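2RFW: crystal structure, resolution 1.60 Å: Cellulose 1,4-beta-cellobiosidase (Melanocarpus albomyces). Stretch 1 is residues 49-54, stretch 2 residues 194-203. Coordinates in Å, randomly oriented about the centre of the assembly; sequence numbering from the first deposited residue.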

ATOM      1  N   CYS A  49       1.527   5.228  25.837  1.00 24.04           N
ATOM      2  CA  CYS A  49       0.784   3.982  25.865  1.00 24.98           C
ATOM      3  C   CYS A  49       1.527   2.984  24.960  1.00 17.36           C
ATOM      4  O   CYS A  49       1.148   1.823  24.880  1.00 27.63           O
ATOM      5  CB  CYS A  49      -0.642   4.136  25.367  1.00 22.91           C
ATOM      6  SG  CYS A  49      -1.709   5.242  26.333  1.00 21.90           S
ATOM      7  N   TYR A  50       2.547   3.532  24.318  1.00 17.53           N
ATOM      8  CA  TYR A  50       3.429   2.933  23.338  1.00 20.33           C
ATOM      9  C   TYR A  50       4.750   3.702  23.277  1.00 30.91           C
ATOM     10  O   TYR A  50       4.781   4.913  23.494  1.00 32.24           O
ATOM     11  CB  TYR A  50       2.804   2.909  21.947  1.00 21.35           C
ATOM     12  CG  TYR A  50       3.410   1.884  21.008  1.00 32.85           C
ATOM     13  CD1 TYR A  50       2.905   0.593  20.934  1.00 32.75           C
ATOM     14  CD2 TYR A  50       4.485   2.210  20.191  1.00 37.14           C
ATOM     15  CE1 TYR A  50       3.457  -0.342  20.078  1.00 33.07           C
ATOM     16  CE2 TYR A  50       5.048   1.285  19.329  1.00 28.68           C
ATOM     17  CZ  TYR A  50       4.523   0.013  19.283  1.00 26.67           C
ATOM     18  OH  TYR A  50       5.066  -0.921  18.433  1.00 27.03           O
ATOM     19  N   ASP A  51       5.822   2.989  22.984  1.00 35.70           N
ATOM     20  CA  ASP A  51       7.163   3.579  22.914  1.00 44.97           C
ATOM     21  C   ASP A  51       8.154   2.502  22.488  1.00 52.12           C
ATOM     22  O   ASP A  51       8.160   1.385  23.013  1.00 37.53           O
ATOM     23  CB  ASP A  51       7.480   4.215  24.256  1.00 44.65           C
ATOM     24  CG  ASP A  51       8.897   4.684  24.473  1.00 39.86           C
ATOM     25  OD1 ASP A  51       9.306   5.708  23.889  1.00 38.06           O
ATOM     26  OD2 ASP A  51       9.615   4.024  25.253  1.00 33.41           O
ATOM     27  N   GLY A  52       9.001   2.802  21.505  1.00 54.50           N
ATOM     28  CA  GLY A  52       9.864   1.776  20.926  1.00 55.49           C
ATOM     29  C   GLY A  52       9.041   0.903  19.988  1.00 54.93           C
ATOM     30  O   GLY A  52       8.585   1.352  18.934  1.00 34.64           O
ATOM     31  N   ASN A  53       8.826  -0.351  20.372  1.00 53.25           N
ATOM     32  CA  ASN A  53       7.855  -1.175  19.653  1.00 45.93           C
ATOM     33  C   ASN A  53       6.901  -1.792  20.674  1.00 49.70           C
ATOM     34  O   ASN A  53       6.306  -2.845  20.442  1.00 54.72           O
ATOM     35  CB  ASN A  53       8.516  -2.236  18.776  1.00 29.89           C
ATOM     36  CG  ASN A  53       9.797  -2.820  19.333  1.00 27.81           C
ATOM     37  OD1 ASN A  53      10.024  -2.796  20.545  1.00 25.37           O
ATOM     38  ND2 ASN A  53      10.645  -3.349  18.455  1.00 16.94           N
ATOM     39  N   GLN A  54       6.729  -1.134  21.834  1.00 41.84           N
ATOM     40  CA  GLN A  54       5.886  -1.799  22.827  1.00 38.13           C
ATOM     41  C   GLN A  54       5.106  -0.860  23.737  1.00 37.97           C
ATOM     42  O   GLN A  54       5.482   0.279  23.991  1.00 29.75           O
ATOM     43  CB  GLN A  54       6.753  -2.732  23.690  1.00 35.78           C
ATOM     44  CG  GLN A  54       6.868  -4.135  23.118  1.00 30.32           C
ATOM     45  CD  GLN A  54       6.102  -5.199  23.871  1.00 28.53           C
ATOM     46  OE1 GLN A  54       5.504  -6.097  23.278  1.00 22.96           O
ATOM     47  NE2 GLN A  54       6.112  -5.112  25.196  1.00 39.82           N
ATOM     48  N   SER A 194       6.520  -7.623  19.380  1.00 28.19           N
ATOM     49  CA  SER A 194       7.610  -6.747  19.021  1.00 31.63           C
ATOM     50  C   SER A 194       8.446  -7.362  17.902  1.00 42.20           C
ATOM     51  O   SER A 194       8.529  -8.590  17.781  1.00 51.82           O
ATOM     52  CB  SER A 194       8.528  -6.473  20.219  1.00 30.81           C
ATOM     53  OG  SER A 194       8.162  -5.310  20.939  1.00 21.63           O
ATOM     54  N   SER A 195       9.076  -6.523  17.075  1.00 29.31           N
ATOM     55  CA  SER A 195       9.943  -7.123  16.066  1.00 14.84           C
ATOM     56  C   SER A 195      11.368  -7.260  16.570  1.00 22.44           C
ATOM     57  O   SER A 195      11.844  -6.458  17.372  1.00 47.52           O
ATOM     58  CB  SER A 195       9.915  -6.309  14.763  1.00  7.06           C
ATOM     59  OG  SER A 195       8.567  -5.827  14.653  1.00 13.95           O
ATOM     60  N   THR A 196      12.039  -8.297  16.060  1.00 16.34           N
ATOM     61  CA  THR A 196      13.467  -8.401  16.371  1.00 33.34           C
ATOM     62  C   THR A 196      14.261  -7.466  15.469  1.00 37.74           C
ATOM     63  O   THR A 196      15.434  -7.178  15.703  1.00 27.79           O
ATOM     64  CB  THR A 196      13.954  -9.849  16.198  1.00 35.46           C
ATOM     65  OG1 THR A 196      13.227 -10.462  15.122  1.00 63.74           O
ATOM     66  CG2 THR A 196      13.660 -10.658  17.453  1.00 30.67           C
ATOM     67  N   SER A 197      13.598  -6.989  14.413  1.00 42.35           N
ATOM     68  CA  SER A 197      14.284  -6.182  13.407  1.00 47.90           C
ATOM     69  C   SER A 197      14.048  -4.690  13.607  1.00 41.38           C
ATOM     70  O   SER A 197      14.953  -3.970  14.029  1.00 48.15           O
ATOM     71  CB  SER A 197      13.850  -6.599  11.999  1.00 53.60           C
ATOM     72  OG  SER A 197      12.553  -6.132  11.684  1.00 61.52           O
ATOM     73  N   ASP A 198      12.835  -4.239  13.290  1.00 34.47           N
ATOM     74  CA  ASP A 198      12.496  -2.826  13.433  1.00 32.54           C
ATOM     75  C   ASP A 198      12.144  -2.506  14.882  1.00 30.52           C
ATOM     76  O   ASP A 198      11.276  -3.113  15.509  1.00 29.05           O
ATOM     77  CB  ASP A 198      11.364  -2.448  12.476  1.00 29.07           C
ATOM     78  CG  ASP A 198      10.007  -2.389  13.137  1.00 20.50           C
ATOM     79  OD1 ASP A 198       9.793  -1.392  13.867  1.00 24.19           O
ATOM     80  OD2 ASP A 198       9.188  -3.322  12.962  1.00 22.67           O
ATOM     81  N   PRO A 199      12.866  -1.519  15.417  1.00 26.92           N
ATOM     82  CA  PRO A 199      12.621  -1.046  16.773  1.00 14.05           C
ATOM     83  C   PRO A 199      11.331  -0.266  16.924  1.00 22.73           C
ATOM     84  O   PRO A 199      10.999   0.237  18.006  1.00 18.29           O
ATOM     85  CB  PRO A 199      13.823  -0.123  17.029  1.00 18.22           C
ATOM     86  CG  PRO A 199      14.288   0.312  15.680  1.00 26.27           C
ATOM     87  CD  PRO A 199      13.984  -0.825  14.748  1.00 26.36           C
ATOM     88  N   ASN A 200      10.512  -0.090  15.876  1.00 35.35           N
ATOM     89  CA  ASN A 200       9.316   0.716  16.190  1.00 31.05           C
ATOM     90  C   ASN A 200       8.037   0.002  15.790  1.00 31.26           C
ATOM     91  O   ASN A 200       7.022   0.633  15.479  1.00 40.28           O
ATOM     92  CB  ASN A 200       9.386   2.087  15.527  1.00 27.15           C
ATOM     93  CG  ASN A 200      10.519   2.972  15.989  1.00 13.66           C
ATOM     94  OD1 ASN A 200      10.503   3.542  17.073  1.00 35.28           O
ATOM     95  ND2 ASN A 200      11.543   3.112  15.152  1.00 28.31           N
ATOM     96  N   ALA A 201       8.036  -1.335  15.793  1.00 28.68           N
ATOM     97  CA  ALA A 201       6.787  -1.970  15.381  1.00 28.83           C
ATOM     98  C   ALA A 201       6.552  -3.308  16.071  1.00 30.81           C
ATOM     99  O   ALA A 201       7.466  -3.925  16.609  1.00 16.84           O
ATOM    100  CB  ALA A 201       6.766  -2.161  13.871  1.00 26.20           C
ATOM    101  N   GLY A 202       5.291  -3.714  16.002  1.00 27.47           N
ATOM    102  CA  GLY A 202       4.788  -4.952  16.531  1.00 11.90           C
ATOM    103  C   GLY A 202       3.615  -5.485  15.717  1.00 17.95           C
ATOM    104  O   GLY A 202       3.375  -5.068  14.585  1.00 39.43           O
ATOM    105  N   VAL A 203       2.914  -6.402  16.334  1.00 19.08           N
ATOM    106  CA  VAL A 203       1.912  -7.329  15.897  1.00 12.29           C
ATOM    107  C   VAL A 203       1.086  -7.770  17.109  1.00 21.15           C
ATOM    108  O   VAL A 203       1.660  -8.386  18.008  1.00 16.84           O
ATOM    109  CB  VAL A 203       2.515  -8.609  15.294  1.00 13.51           C
ATOM    110  CG1 VAL A 203       1.491  -9.743  15.314  1.00 13.32           C
ATOM    111  CG2 VAL A 203       3.024  -8.373  13.884  1.00 37.22           C
TER

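Two loops of one chain, at least 140 residues apart in sequence wherever they touch, meet here over a modest 332 Å² of buried surface. N53 lies at the centre: N53 CA and N200 CA are 4.2 Å apart, and N53 loses more area to the opposing loop than any other residue.

Hydrogen bonding across the contact runs through N53. Its side chain points toward the second loop, and the amide nitrogen ND2 donates to the carbonyl O of D198 at 3.0 Å, with an angle of 143° at the hydrogen. Asparagine suits this place because a short side chain brings an NH2 group up to a backbone carbonyl of the second loop. The backbone of N53 takes part as well: S194 OG donates to N53 O at 3.1 Å, although the serine oxygen is crowded in the model and its position is less certain. Serine offers a small hydroxyl on a CB that points toward the first loop, so a donor reaches the carbonyl with little bulk.

Hydrogen bonds within each loop, from backbone and side chain, help to define its shape. D51 N donates to Q54 O at 2.9 Å and Q54 N to D51 O at 3.1 Å, a reciprocal pair that closes the turn carrying G52 and N53. In the second loop S195 N donates to A201 O at 3.1 Å, drawing the two ends of that segment together, while N200 N reaches the carboxylate oxygen D198 OD1 at a very short 2.5 Å. Aspartate thus serves its own loop with its side chain and the neighbouring loop with its carbonyl.

The remaining polar approaches are of mixed kind. G52 O and P199 O are 2.8 Å apart, yet both are acceptors and no hydrogen bond can join them. The same glycine oxygen receives a weak CA-H...O contact from N200 CA at 2.9 Å, with 157° at the hydrogen. G52 has phi of 77°, a positive value that by itself favours glycine.

Packing completes the contact. N53 CB comes within 2.9 Å of A201 O, a tight approach, and lies 3.8 Å from N200 C. The buried Y50 directs its CB toward the second loop, and its long side chain carries OH to 3.7 Å from both A201 CA and G202 N; N200 O lies at the edge of its ring, near the ring plane. At G202 an ideal CB would point toward the first loop, 3.7 Å from N53 O and 3.9 Å from Y50 OH, neither short enough to exclude a CB.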